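Local coordinates for protein 6-phosphogluconate dehydrogenase, NAD-binding (PDB 3PEF) that reduces succinic semialdehyde to gamma-hydroxybutyrate, probably with NADPH as the hydride donor, and belongs to the beta-hydroxyacid dehydrogenases, at residues M181-C186 with S279-T284; T132-A137 with M154-I159; V97-S102 with G167-L172; G5-G10 with A63-P68; M16-V21 with A37-A42. The protein carries 2 engineered substitutions. All blocks are in the same frame, centred on the assembly; numbering follows the deposited sequence.

Contact 1 of 5, residues M181-C186 with S279-T284; sequences MMACFC and SAIFKT
Met-182 and Ile-281 lie flank to flank with their chains running opposite ways. Met-182 leaves its helix with CG anti to the backbone N (chi1 180°). Its CG rests on Ile-281 CG2 at 4.0 Å. The chain then bends at chi2 and chi3, which carries the sulfur to the backbone of Ser-279. There Met-182 SD lies 4.0 Å from Ser-279 CA. Ile-281 has CG1 anti to its own N, so CG2 takes the crowded place between N and the carbonyl carbon. From that place CG2 touches Cys-186 SG as well, at 3.9 Å. The longer branch reaches Ala-183, with Ile-281 CD1 and Ala-183 CB 4.3 Å apart. This is buried packing in the helical C-terminal domain of the family. It joins the long helix 166-194 to the last turns of the chain, beyond helix 256-270. An alanine in place of Met-182 would remove CG, SD and CE and would probably loosen the seating of Ser-279 and Ile-281 on the helix. Cys-186 points its sulfur at Phe-282, with SG 3.8 Å from Phe-282 CB. The Phe-282 ring turns its edge to the carbonyl O of Cys-186 and also packs on Leu-189 and Ala-190 of the same long helix. Ser-279 OG is hydrogen-bonded to Asp-277. In the turn itself, Thr-284 OG1 donates to Ile-281 O at 2.7 Å, in the carbonyl plane.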
# COMPACT_ATOMS: atom_id res chain seq x y z
N MET A 181 0.10 -10.75 8.78
CA MET A 181 -1.13 -11.27 9.37
C MET A 181 -1.53 -10.56 10.66
O MET A 181 -2.71 -10.34 10.90
CB MET A 181 -1.21 -12.81 9.41
CG MET A 181 -0.32 -13.53 10.37
SD MET A 181 -0.28 -15.32 9.93
CE MET A 181 -1.71 -15.94 10.82
N MET A 182 -0.55 -10.14 11.48
CA MET A 182 -0.87 -9.31 12.64
C MET A 182 -1.52 -7.99 12.21
O MET A 182 -2.55 -7.56 12.77
CB MET A 182 0.38 -9.07 13.51
CG MET A 182 0.14 -8.19 14.75
SD MET A 182 -1.05 -8.90 15.93
CE MET A 182 -0.09 -10.29 16.53
N ALA A 183 -0.94 -7.35 11.21
CA ALA A 183 -1.48 -6.09 10.70
C ALA A 183 -2.92 -6.27 10.22
O ALA A 183 -3.80 -5.47 10.53
CB ALA A 183 -0.60 -5.54 9.58
N CYS A 184 -3.17 -7.35 9.48
CA CYS A 184 -4.50 -7.59 8.95
C CYS A 184 -5.49 -7.90 10.08
O CYS A 184 -6.60 -7.40 10.08
CB CYS A 184 -4.48 -8.74 7.94
SG CYS A 184 -3.62 -8.28 6.43
N PHE A 185 -5.05 -8.73 11.02
CA PHE A 185 -5.86 -9.16 12.16
C PHE A 185 -6.32 -7.92 12.94
O PHE A 185 -7.49 -7.79 13.28
CB PHE A 185 -5.00 -10.09 13.02
CG PHE A 185 -5.68 -10.60 14.28
CD1 PHE A 185 -6.87 -11.31 14.22
CD2 PHE A 185 -5.06 -10.44 15.52
CE1 PHE A 185 -7.46 -11.82 15.38
CE2 PHE A 185 -5.65 -10.94 16.70
CZ PHE A 185 -6.85 -11.63 16.63
N CYS A 186 -5.39 -7.01 13.21
CA CYS A 186 -5.70 -5.80 13.94
C CYS A 186 -6.64 -4.87 13.18
O CYS A 186 -7.55 -4.30 13.76
CB CYS A 186 -4.41 -5.07 14.35
SG CYS A 186 -3.44 -5.98 15.58
N SER A 279 1.95 -6.73 18.92
CA SER A 279 0.50 -6.58 18.81
C SER A 279 0.04 -5.17 19.15
O SER A 279 -1.10 -4.82 18.89
CB SER A 279 -0.24 -7.60 19.69
OG SER A 279 0.26 -7.56 21.01
N ALA A 280 0.93 -4.36 19.73
CA ALA A 280 0.60 -2.96 20.01
C ALA A 280 0.28 -2.16 18.75
O ALA A 280 -0.26 -1.05 18.83
CB ALA A 280 1.71 -2.28 20.85
N ILE A 281 0.61 -2.70 17.58
CA ILE A 281 0.23 -2.03 16.34
C ILE A 281 -1.28 -1.76 16.34
O ILE A 281 -1.75 -0.80 15.71
CB ILE A 281 0.67 -2.83 15.07
CG1 ILE A 281 0.48 -1.98 13.81
CG2 ILE A 281 -0.05 -4.17 14.99
CD1 ILE A 281 0.77 -2.70 12.48
N PHE A 282 -2.04 -2.58 17.05
CA PHE A 282 -3.48 -2.35 17.17
C PHE A 282 -3.84 -0.94 17.63
O PHE A 282 -4.88 -0.40 17.24
CB PHE A 282 -4.11 -3.34 18.16
CG PHE A 282 -5.57 -3.08 18.42
CD1 PHE A 282 -6.55 -3.54 17.54
CD2 PHE A 282 -5.98 -2.39 19.55
CE1 PHE A 282 -7.91 -3.31 17.78
CE2 PHE A 282 -7.33 -2.15 19.81
CZ PHE A 282 -8.30 -2.62 18.92
N LYS A 283 -3.00 -0.35 18.47
CA LYS A 283 -3.30 0.95 19.06
C LYS A 283 -3.20 2.11 18.07
O LYS A 283 -3.76 3.18 18.31
CB LYS A 283 -2.43 1.21 20.30
CG LYS A 283 -2.86 0.38 21.50
CD LYS A 283 -2.16 0.84 22.79
CE LYS A 283 -0.70 0.41 22.83
NZ LYS A 283 0.01 1.08 23.96
N THR A 284 -2.50 1.90 16.96
CA THR A 284 -2.46 2.89 15.91
C THR A 284 -3.75 2.87 15.09
O THR A 284 -4.02 3.80 14.33
CB THR A 284 -1.28 2.64 14.95
OG1 THR A 284 -1.52 1.43 14.21
CG2 THR A 284 0.02 2.50 15.71

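Contact 2 of 5, residues T132-A137 with M154-I159; sequences TLIILA and MGKKII
Two neighbouring parallel strands pair here, at one end of the large sheet of the coenzyme-binding domain. They are strands 133-139 and 157-160 of a beta-alpha-beta unit, linked by helix 141-154. Within this chain 157-160 is an outermost strand. The axes of the short segments 133-137 and 157-159 run 4.8 Å apart at closest approach and are tilted by 5°. Regular parallel bonds alternate along the pair. Ile-135 N donates to Lys-157 O at 2.9 Å, and Ile-159 N donates to Ile-135 O, nearly along the C=O axis. Ala-137 N then donates to Ile-159 O. At the other end the register slips by one residue, a beta bulge. Here Lys-156 N, not Lys-157 N, donates to Leu-133 O, and Leu-133 N makes a weak bond to Met-154 O. Gly-155 fits at the slip because it has no side chain: a CB would come 2.5 Å from Leu-133 O.

Ile-134, Leu-136, Lys-157 and Ile-159 lie on one face. Ala-208 and Val-205 of a second subunit pack against this face, the first on Ile-134 and Lys-157, the second on Leu-136. Ile-135 and Ile-158 lie on the other face, against the linking helix, where they meet Phe-151 and Tyr-144 respectively. Lys-156 runs side by side with Thr-132, its aliphatic chain along the Thr-132 carbonyl. Ile-159 has CG1 in the crowded position between N and the carbonyl carbon (chi1 65°). That turn brings Ile-159 CD1 to within 3.9 Å of Leu-136 CD2.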
# COMPACT_ATOMS: atom_id res chain seq x y z
N THR A 132 11.00 -24.58 23.69
CA THR A 132 10.07 -25.09 22.72
C THR A 132 10.23 -24.37 21.34
O THR A 132 9.35 -24.41 20.48
CB THR A 132 8.68 -24.96 23.36
OG1 THR A 132 8.19 -26.26 23.72
CG2 THR A 132 7.73 -24.20 22.52
N LEU A 133 11.39 -23.75 21.14
CA LEU A 133 11.68 -22.99 19.92
C LEU A 133 11.84 -23.90 18.71
O LEU A 133 12.22 -25.06 18.83
CB LEU A 133 12.95 -22.15 20.09
CG LEU A 133 12.99 -21.13 21.24
CD1 LEU A 133 14.37 -20.52 21.37
CD2 LEU A 133 11.93 -20.03 21.07
N ILE A 134 11.58 -23.36 17.53
CA ILE A 134 11.96 -24.01 16.28
C ILE A 134 13.27 -23.38 15.80
O ILE A 134 13.36 -22.17 15.65
CB ILE A 134 10.87 -23.82 15.22
CG1 ILE A 134 9.51 -24.27 15.79
CG2 ILE A 134 11.21 -24.59 13.95
CD1 ILE A 134 8.34 -23.70 15.04
N ILE A 135 14.29 -24.20 15.57
CA ILE A 135 15.62 -23.71 15.27
C ILE A 135 15.97 -23.93 13.80
O ILE A 135 15.98 -25.07 13.33
CB ILE A 135 16.67 -24.36 16.21
CG1 ILE A 135 16.24 -24.12 17.66
CG2 ILE A 135 18.08 -23.80 15.96
CD1 ILE A 135 17.27 -24.53 18.70
N LEU A 136 16.24 -22.85 13.08
CA LEU A 136 16.45 -22.89 11.64
C LEU A 136 17.94 -22.72 11.28
O LEU A 136 18.38 -21.64 10.91
CB LEU A 136 15.63 -21.77 10.97
CG LEU A 136 14.18 -21.66 11.45
CD1 LEU A 136 13.54 -20.33 11.06
CD2 LEU A 136 13.37 -22.86 10.90
N ALA A 137 18.72 -23.79 11.40
CA ALA A 137 20.16 -23.66 11.25
C ALA A 137 20.58 -23.74 9.80
O ALA A 137 19.91 -24.35 8.98
CB ALA A 137 20.90 -24.73 12.08
N MET A 154 17.02 -26.00 24.06
CA MET A 154 16.46 -24.68 23.76
C MET A 154 15.24 -24.76 22.87
O MET A 154 14.37 -23.89 22.92
CB MET A 154 17.51 -23.76 23.15
CG MET A 154 18.74 -23.54 24.05
SD MET A 154 19.90 -22.30 23.43
CE MET A 154 20.61 -23.14 22.02
N GLY A 155 15.17 -25.80 22.04
CA GLY A 155 14.07 -25.96 21.11
C GLY A 155 13.46 -27.35 21.07
O GLY A 155 13.94 -28.27 21.74
N LYS A 156 12.39 -27.51 20.29
CA LYS A 156 11.72 -28.80 20.13
C LYS A 156 11.88 -29.35 18.71
O LYS A 156 11.97 -30.56 18.51
CB LYS A 156 10.23 -28.72 20.51
CG LYS A 156 9.37 -27.76 19.67
CD LYS A 156 7.88 -28.04 19.94
CE LYS A 156 6.99 -26.81 19.77
NZ LYS A 156 6.81 -26.37 18.36
N LYS A 157 11.90 -28.46 17.73
CA LYS A 157 12.12 -28.86 16.35
C LYS A 157 13.40 -28.17 15.90
O LYS A 157 13.54 -26.94 16.05
CB LYS A 157 10.96 -28.40 15.47
CG LYS A 157 10.98 -28.95 14.03
CD LYS A 157 10.11 -28.11 13.08
CE LYS A 157 9.34 -28.95 12.06
NZ LYS A 157 10.22 -29.79 11.20
N ILE A 158 14.32 -28.96 15.36
CA ILE A 158 15.61 -28.44 14.95
C ILE A 158 15.93 -28.94 13.55
O ILE A 158 15.95 -30.15 13.32
CB ILE A 158 16.71 -28.88 15.94
CG1 ILE A 158 16.37 -28.42 17.36
CG2 ILE A 158 18.06 -28.32 15.52
CD1 ILE A 158 16.76 -29.40 18.45
N ILE A 159 16.15 -28.03 12.61
CA ILE A 159 16.38 -28.44 11.23
C ILE A 159 17.59 -27.76 10.64
O ILE A 159 18.06 -26.74 11.15
CB ILE A 159 15.17 -28.13 10.33
CG1 ILE A 159 14.95 -26.62 10.24
CG2 ILE A 159 13.91 -28.81 10.87
CD1 ILE A 159 14.01 -26.22 9.12

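Contact 3 of 5, residues V97-S102 with G167-L172; sequences VDPATS and GAEMKL
Van der Waals packing carries this buried contact. Ala-168 points its methyl into the bend at the start of helix 99-111, where it sits on the backbone. Ala-168 CB lies 3.4 Å from Val-97 O and 3.7 Å from Pro-99 N. Leu-172, one turn on, sets CD1 against the proline ring, 4.0 Å from Pro-99 CD. Pro-99 and Glu-169 cross at about a right angle. Their closest atoms are Pro-99 CG and Glu-169 CG, at 3.4 Å.

No polar bond joins the two segments directly. Asp-98 is the N-cap of helix 99-111. Its OD1 accepts from Thr-101 OG1 at 2.6 Å, from above the carboxylate plane, and its OD2 takes a weak capping bond from Thr-101 N. Glu-118 bridges both segments, accepting from Ala-168 N and bonding Ser-102 OG.

Charge enters through Glu-169. CG lies beside the backbone N and the chain is extended beyond it, so OE2 reaches a salt bridge with Arg-250. An alanine in place of Glu-169 would remove this bridge and the cover on Pro-99, and would probably weaken the hold on helix 234-251.

Lys-171 starts toward helix 99-111, but the chain turns off, and NZ bonds Val-121 O and Asn-175 OD1. It is the predicted catalytic residue and touches the NADP. The arrangement is a domain junction: the coenzyme-binding domain is packed on the start of the long helix that bears the predicted active-site lysine.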
# COMPACT_ATOMS: atom_id res chain seq x y z
N VAL A 97 18.67 -11.71 11.24
CA VAL A 97 19.58 -10.86 10.50
C VAL A 97 19.39 -11.20 9.03
O VAL A 97 18.77 -12.22 8.71
CB VAL A 97 21.00 -11.18 10.97
CG1 VAL A 97 21.98 -11.06 9.88
CG2 VAL A 97 21.36 -10.34 12.23
N ASP A 98 19.88 -10.35 8.13
CA ASP A 98 19.73 -10.64 6.70
C ASP A 98 20.80 -11.63 6.27
O ASP A 98 21.85 -11.73 6.91
CB ASP A 98 19.84 -9.36 5.87
CG ASP A 98 21.16 -8.63 6.09
OD1 ASP A 98 21.40 -8.16 7.22
OD2 ASP A 98 21.95 -8.54 5.14
N PRO A 99 20.53 -12.37 5.19
CA PRO A 99 21.49 -13.37 4.69
C PRO A 99 22.89 -12.80 4.51
O PRO A 99 23.86 -13.47 4.85
CB PRO A 99 20.92 -13.75 3.31
CG PRO A 99 19.49 -13.40 3.37
CD PRO A 99 19.35 -12.24 4.32
N ALA A 100 23.02 -11.60 3.96
CA ALA A 100 24.37 -11.14 3.66
C ALA A 100 25.15 -10.85 4.95
O ALA A 100 26.37 -11.03 5.01
CB ALA A 100 24.34 -9.92 2.76
N THR A 101 24.45 -10.41 5.99
CA THR A 101 25.12 -10.22 7.27
C THR A 101 25.65 -11.53 7.84
O THR A 101 26.82 -11.62 8.21
CB THR A 101 24.19 -9.56 8.29
OG1 THR A 101 23.89 -8.24 7.86
CG2 THR A 101 24.84 -9.53 9.66
N SER A 102 24.81 -12.55 7.91
CA SER A 102 25.26 -13.80 8.50
C SER A 102 26.38 -14.44 7.66
O SER A 102 27.32 -15.01 8.21
CB SER A 102 24.10 -14.77 8.70
OG SER A 102 23.59 -15.19 7.46
N GLY A 167 19.03 -20.16 6.37
CA GLY A 167 18.35 -19.97 7.64
C GLY A 167 17.79 -18.57 7.79
O GLY A 167 16.62 -18.38 8.19
N ALA A 168 18.62 -17.57 7.50
CA ALA A 168 18.20 -16.16 7.56
C ALA A 168 17.02 -15.92 6.63
O ALA A 168 16.05 -15.27 7.01
CB ALA A 168 19.36 -15.21 7.21
N GLU A 169 17.11 -16.44 5.41
CA GLU A 169 16.04 -16.28 4.43
C GLU A 169 14.74 -16.92 4.90
O GLU A 169 13.67 -16.34 4.76
CB GLU A 169 16.49 -16.84 3.07
CG GLU A 169 17.51 -15.94 2.41
CD GLU A 169 18.24 -16.60 1.26
OE1 GLU A 169 18.31 -17.84 1.24
OE2 GLU A 169 18.77 -15.86 0.39
N MET A 170 14.83 -18.11 5.48
CA MET A 170 13.64 -18.77 5.98
C MET A 170 13.01 -17.95 7.10
O MET A 170 11.80 -17.73 7.13
CB MET A 170 13.99 -20.15 6.52
CG MET A 170 12.80 -20.85 7.17
SD MET A 170 11.54 -21.37 5.99
CE MET A 170 12.45 -22.62 5.04
N LYS A 171 13.85 -17.51 8.03
CA LYS A 171 13.38 -16.70 9.14
C LYS A 171 12.66 -15.44 8.64
O LYS A 171 11.57 -15.11 9.12
CB LYS A 171 14.55 -16.32 10.06
CG LYS A 171 14.16 -15.35 11.18
CD LYS A 171 13.04 -15.93 12.04
CE LYS A 171 12.80 -15.01 13.23
NZ LYS A 171 11.61 -15.42 14.02
N LEU A 172 13.28 -14.73 7.70
CA LEU A 172 12.67 -13.51 7.17
C LEU A 172 11.34 -13.77 6.44
O LEU A 172 10.38 -13.02 6.59
CB LEU A 172 13.66 -12.78 6.27
CG LEU A 172 14.90 -12.23 6.99
CD1 LEU A 172 15.77 -11.46 6.03
CD2 LEU A 172 14.46 -11.33 8.17

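Contact 4 of 5, residues G5-G10 with A63-P68; sequences GFIGLG and AMLADP. With NAP (NADP nicotinamide-adenine-dinucleotide phosphate), chain I.
Backbone pairing sets the frame. Ile-7 and Ala-63 bridge in parallel at the ends of two central strands. Met-64 N donates to Ile-7 O at 2.9 Å, nearly along the C=O axis, and Ala-63 CA makes a CA-H...O contact to the same oxygen. After Gly-8 and Met-64 the two chains part.

Side chains pack on both faces of the pair. On one, Ile-7 CB meets Ala-63 CB, and the Ile-7 and Leu-65 side chains cross obliquely, CG2 of the first touching CD2 of the second. On the other, Phe-6 lies alongside Met-64 and turns its ring edge to it, with Phe-6 CE2 3.8 Å from Met-64 CB. Gly-8 leaves room for its neighbours: a CB there would come 2.6 Å from Met-64 O, and the backbone angles (phi 101°, psi 102°) do not suit a side chain either.

The coenzyme lies over the parted ends. A water takes a weak bond from Gly-10 N and donates to Met-64 O and to NADP O2N. It so ties both segments to the pyrophosphate. O3D of the nicotinamide ribose sits 2.9 Å from each of Leu-65 O and Ala-66 O. Ala-66 N makes a weak bond to O4B of the adenine ribose. Met-64 bends at chi2 and lays its CE 3.3 Å from NADP O4D. Gly-10 has no space for a side chain, since a CB would clash with NADP O5B. Gly-8 and Gly-10 fit the GxGxxG turn of a Rossmann fold, with its water-bridged pyrophosphate site.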
# COMPACT_ATOMS: atom_id res chain seq x y z
N GLY A 5 29.19 -21.08 25.49
CA GLY A 5 29.19 -19.64 25.62
C GLY A 5 27.83 -19.07 25.24
O GLY A 5 27.11 -19.65 24.42
N PHE A 6 27.44 -17.94 25.84
CA PHE A 6 26.21 -17.28 25.40
C PHE A 6 26.35 -15.76 25.42
O PHE A 6 26.73 -15.15 26.42
CB PHE A 6 24.98 -17.74 26.19
CG PHE A 6 23.68 -17.64 25.40
CD1 PHE A 6 22.99 -18.80 25.03
CD2 PHE A 6 23.16 -16.41 25.02
CE1 PHE A 6 21.80 -18.73 24.30
CE2 PHE A 6 21.98 -16.32 24.28
CZ PHE A 6 21.29 -17.48 23.92
N ILE A 7 26.03 -15.16 24.28
CA ILE A 7 26.20 -13.74 24.05
C ILE A 7 24.86 -13.13 23.70
O ILE A 7 24.22 -13.54 22.73
CB ILE A 7 27.17 -13.53 22.87
CG1 ILE A 7 28.61 -13.78 23.36
CG2 ILE A 7 27.00 -12.14 22.27
CD1 ILE A 7 29.64 -13.79 22.27
N GLY A 8 24.43 -12.15 24.47
CA GLY A 8 23.16 -11.50 24.21
C GLY A 8 22.11 -12.03 25.15
O GLY A 8 21.59 -13.13 24.97
N LEU A 9 21.79 -11.26 26.18
CA LEU A 9 20.90 -11.75 27.21
C LEU A 9 19.62 -10.93 27.25
O LEU A 9 19.16 -10.51 28.33
CB LEU A 9 21.60 -11.77 28.57
CG LEU A 9 22.92 -12.55 28.60
CD1 LEU A 9 23.60 -12.42 29.97
CD2 LEU A 9 22.68 -14.02 28.26
N GLY A 10 19.04 -10.69 26.09
CA GLY A 10 17.77 -9.98 26.04
C GLY A 10 16.63 -10.92 26.37
O GLY A 10 16.82 -11.96 27.01
N ALA A 63 24.74 -16.81 20.08
CA ALA A 63 24.49 -15.37 20.18
C ALA A 63 23.04 -15.06 19.83
O ALA A 63 22.49 -15.64 18.89
CB ALA A 63 25.42 -14.58 19.27
N MET A 64 22.44 -14.16 20.59
CA MET A 64 21.03 -13.79 20.40
C MET A 64 20.89 -12.28 20.52
O MET A 64 20.47 -11.76 21.56
CB MET A 64 20.13 -14.52 21.43
CG MET A 64 18.65 -14.50 21.07
SD MET A 64 18.41 -15.11 19.37
CE MET A 64 16.70 -15.67 19.45
N LEU A 65 21.24 -11.58 19.44
CA LEU A 65 21.35 -10.13 19.42
C LEU A 65 20.22 -9.49 18.62
O LEU A 65 19.57 -10.15 17.81
CB LEU A 65 22.71 -9.75 18.84
CG LEU A 65 23.84 -10.35 19.68
CD1 LEU A 65 25.19 -10.24 18.99
CD2 LEU A 65 23.87 -9.70 21.08
N ALA A 66 20.01 -8.19 18.82
CA ALA A 66 18.88 -7.46 18.25
C ALA A 66 18.75 -7.51 16.73
O ALA A 66 17.68 -7.80 16.21
CB ALA A 66 18.88 -6.00 18.71
N ASP A 67 19.82 -7.14 16.03
CA ASP A 67 19.71 -6.83 14.60
C ASP A 67 21.06 -6.94 13.90
O ASP A 67 22.06 -7.21 14.55
CB ASP A 67 19.09 -5.44 14.39
CG ASP A 67 19.86 -4.33 15.10
OD1 ASP A 67 20.90 -4.62 15.74
OD2 ASP A 67 19.42 -3.16 15.01
N PRO A 68 21.09 -6.76 12.57
CA PRO A 68 22.38 -6.88 11.86
C PRO A 68 23.47 -5.96 12.44
O PRO A 68 24.61 -6.40 12.56
CB PRO A 68 22.03 -6.50 10.42
CG PRO A 68 20.58 -6.94 10.28
CD PRO A 68 19.95 -6.69 11.64
PA NAP I . 15.84 -7.79 23.14
O1A NAP I . 15.63 -6.36 22.82
O2A NAP I . 15.25 -8.23 24.42
O5B NAP I . 17.40 -8.13 23.14
C5B NAP I . 18.26 -7.53 22.21
C4B NAP I . 19.67 -7.94 22.58
O4B NAP I . 20.57 -7.39 21.64
C3B NAP I . 20.07 -7.39 23.95
O3B NAP I . 20.89 -8.36 24.54
C2B NAP I . 20.91 -6.18 23.58
O2B NAP I . 21.86 -5.80 24.54
C1B NAP I . 21.59 -6.71 22.34
N9A NAP I . 22.17 -5.62 21.54
C8A NAP I . 21.49 -4.68 20.82
N7A NAP I . 22.39 -3.85 20.25
C5A NAP I . 23.63 -4.25 20.60
C6A NAP I . 24.88 -3.76 20.27
N6A NAP I . 25.00 -2.70 19.48
N1A NAP I . 25.99 -4.37 20.78
C2A NAP I . 25.86 -5.48 21.60
N3A NAP I . 24.61 -5.97 21.92
C4A NAP I . 23.51 -5.36 21.42
O3 NAP I . 15.20 -8.62 21.95
PN NAP I . 15.03 -10.18 21.75
O1N NAP I . 13.61 -10.48 21.47
O2N NAP I . 15.72 -10.93 22.81
O5D NAP I . 15.86 -10.20 20.37
C5D NAP I . 16.98 -11.01 20.13
C4D NAP I . 16.85 -11.53 18.69
O4D NAP I . 15.88 -12.55 18.59
C3D NAP I . 16.35 -10.45 17.75
O3D NAP I . 17.06 -10.66 16.55
C2D NAP I . 14.87 -10.74 17.58
O2D NAP I . 14.42 -10.29 16.33
C1D NAP I . 14.90 -12.25 17.61
N1N NAP I . 13.66 -12.96 17.99
C2N NAP I . 12.82 -12.46 18.94
C3N NAP I . 11.69 -13.17 19.33
C7N NAP I . 10.80 -12.64 20.41
O7N NAP I . 9.49 -13.10 20.44
N7N NAP I . 11.21 -11.73 21.31
C4N NAP I . 11.39 -14.41 18.74
C5N NAP I . 12.27 -14.92 17.80
C6N NAP I . 13.41 -14.20 17.44
P2B NAP I . 21.46 -4.86 25.81
O1X NAP I . 22.76 -4.24 26.29
O2X NAP I . 20.49 -3.82 25.35
O3X NAP I . 20.81 -5.71 26.87
O HOH W 1 18.24 -11.72 23.45

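Contact 5 of 5, residues M16-V21 with A37-A42; sequences MAKNLV and AEELAA
Lys-18 adopts an unusual chain path, with chi1 at -131° and bends at chi2 and chi3. This swings its ammonium group across to Glu-39, whose CG is anti to the backbone N and whose chain is extended. The two side chains cross at about a right angle. Lys-18 NZ and Glu-39 OE2 form a salt bridge at 3.0 Å, weak as a hydrogen bond. A water accepts from Lys-18 NZ at 2.8 Å and donates weakly to Glu-39 OE1, so both carboxylate oxygens are linked to NZ.

Next to the ion pair, Leu-40 carries the apolar contact. CG lies beside its backbone N (chi1 -74°), and the two methyls fork over helix 16-21. Leu-40 CD1 meets Ala-17 CB at 3.9 Å. Leu-40 CD2 rests on the backbone, 3.6 Å from Lys-18 N, and touches Val-21 CG2 at 3.9 Å. The methylenes of Lys-18 cross obliquely over this second methyl.

The axes of the short segments 16-21 and 38-42 are parallel, 10.5 Å apart at closest approach. Leu-40 also packs on Ile-29 of strand 26-30, and Val-21 on Val-27 of it. Two neighbouring helices on one side of the sheet, joined through the strand between them, are an arrangement of the Rossmann fold.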
# COMPACT_ATOMS: atom_id res chain seq x y z
N MET A 16 16.88 -18.48 26.85
CA MET A 16 17.60 -19.59 26.24
C MET A 16 18.80 -20.03 27.10
O MET A 16 19.01 -21.22 27.34
CB MET A 16 18.04 -19.22 24.82
CG MET A 16 16.84 -18.96 23.90
SD MET A 16 17.28 -17.97 22.46
CE MET A 16 17.99 -19.25 21.42
N ALA A 17 19.57 -19.06 27.59
CA ALA A 17 20.75 -19.36 28.40
C ALA A 17 20.39 -20.06 29.72
O ALA A 17 21.12 -20.96 30.18
CB ALA A 17 21.57 -18.08 28.67
N LYS A 18 19.27 -19.66 30.31
CA LYS A 18 18.77 -20.24 31.56
C LYS A 18 18.48 -21.71 31.37
O LYS A 18 18.71 -22.51 32.28
CB LYS A 18 17.47 -19.56 31.98
CG LYS A 18 17.42 -19.11 33.42
CD LYS A 18 17.32 -17.59 33.50
CE LYS A 18 15.88 -17.14 33.75
NZ LYS A 18 15.72 -15.65 33.63
N ASN A 19 17.91 -22.04 30.21
CA ASN A 19 17.63 -23.43 29.86
C ASN A 19 18.92 -24.26 29.77
O ASN A 19 18.97 -25.40 30.24
CB ASN A 19 16.78 -23.52 28.58
CG ASN A 19 15.30 -23.23 28.86
OD1 ASN A 19 14.86 -23.34 30.00
ND2 ASN A 19 14.54 -22.85 27.82
N LEU A 20 19.98 -23.69 29.21
CA LEU A 20 21.26 -24.38 29.20
C LEU A 20 21.77 -24.54 30.63
O LEU A 20 22.22 -25.61 31.02
CB LEU A 20 22.30 -23.63 28.34
CG LEU A 20 22.01 -23.49 26.84
CD1 LEU A 20 23.09 -22.66 26.14
CD2 LEU A 20 21.87 -24.85 26.17
N VAL A 21 21.68 -23.48 31.43
CA VAL A 21 22.08 -23.58 32.83
C VAL A 21 21.20 -24.58 33.62
O VAL A 21 21.72 -25.40 34.38
CB VAL A 21 22.11 -22.20 33.53
CG1 VAL A 21 22.43 -22.37 35.02
CG2 VAL A 21 23.14 -21.29 32.85
N ALA A 37 22.89 -10.14 33.22
CA ALA A 37 23.60 -11.38 33.52
C ALA A 37 23.43 -11.81 34.97
O ALA A 37 23.80 -12.92 35.34
CB ALA A 37 25.09 -11.23 33.19
N GLU A 38 22.88 -10.92 35.80
CA GLU A 38 22.86 -11.16 37.25
C GLU A 38 22.09 -12.42 37.66
O GLU A 38 22.52 -13.16 38.54
CB GLU A 38 22.36 -9.92 38.01
CG GLU A 38 23.29 -8.73 37.86
CD GLU A 38 22.68 -7.41 38.34
OE1 GLU A 38 21.63 -7.43 39.00
OE2 GLU A 38 23.29 -6.36 38.06
N GLU A 39 20.95 -12.66 37.02
CA GLU A 39 20.12 -13.79 37.41
C GLU A 39 20.82 -15.09 37.04
O GLU A 39 20.89 -16.02 37.83
CB GLU A 39 18.75 -13.70 36.75
CG GLU A 39 17.81 -14.84 37.12
CD GLU A 39 16.42 -14.68 36.52
OE1 GLU A 39 16.12 -13.58 35.99
OE2 GLU A 39 15.63 -15.64 36.58
N LEU A 40 21.36 -15.14 35.84
CA LEU A 40 22.14 -16.30 35.44
C LEU A 40 23.38 -16.48 36.32
O LEU A 40 23.73 -17.61 36.68
CB LEU A 40 22.55 -16.20 33.98
CG LEU A 40 21.43 -16.44 32.98
CD1 LEU A 40 21.76 -15.71 31.70
CD2 LEU A 40 21.25 -17.93 32.73
N ALA A 41 24.06 -15.39 36.65
CA ALA A 41 25.25 -15.49 37.49
C ALA A 41 24.94 -16.19 38.82
O ALA A 41 25.70 -17.04 39.28
CB ALA A 41 25.86 -14.12 37.74
N ALA A 42 23.81 -15.84 39.43
CA ALA A 42 23.46 -16.44 40.71
C ALA A 42 23.07 -17.88 40.49
O ALA A 42 23.08 -18.67 41.42
CB ALA A 42 22.32 -15.68 41.37
O HOH W 2 17.68 -13.67 33.47

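Contacts 2, 4 and 5 belong to the coenzyme-binding domain, and contact 3 joins it to the helical domain that holds contact 1. Contact 4 binds the NADP directly. Contact 5 packs against contact 4, where Phe-6 CZ meets Met-16 CB at 3.8 Å. Contact 3 touches contact 4 as well, with Asp-98 OD1 3.4 Å from Pro-68 CG. Contact 2 leans on contact 3 beside the predicted active-site lysine: Leu-136 CD1 is 4.1 Å from Lys-171 CA. Helix 166-194 runs from contact 3 to contact 1, whose centres are 24 Å apart. Contact 1 stands back from the site, the side chain of Met-182 being about 11 Å from the coenzyme.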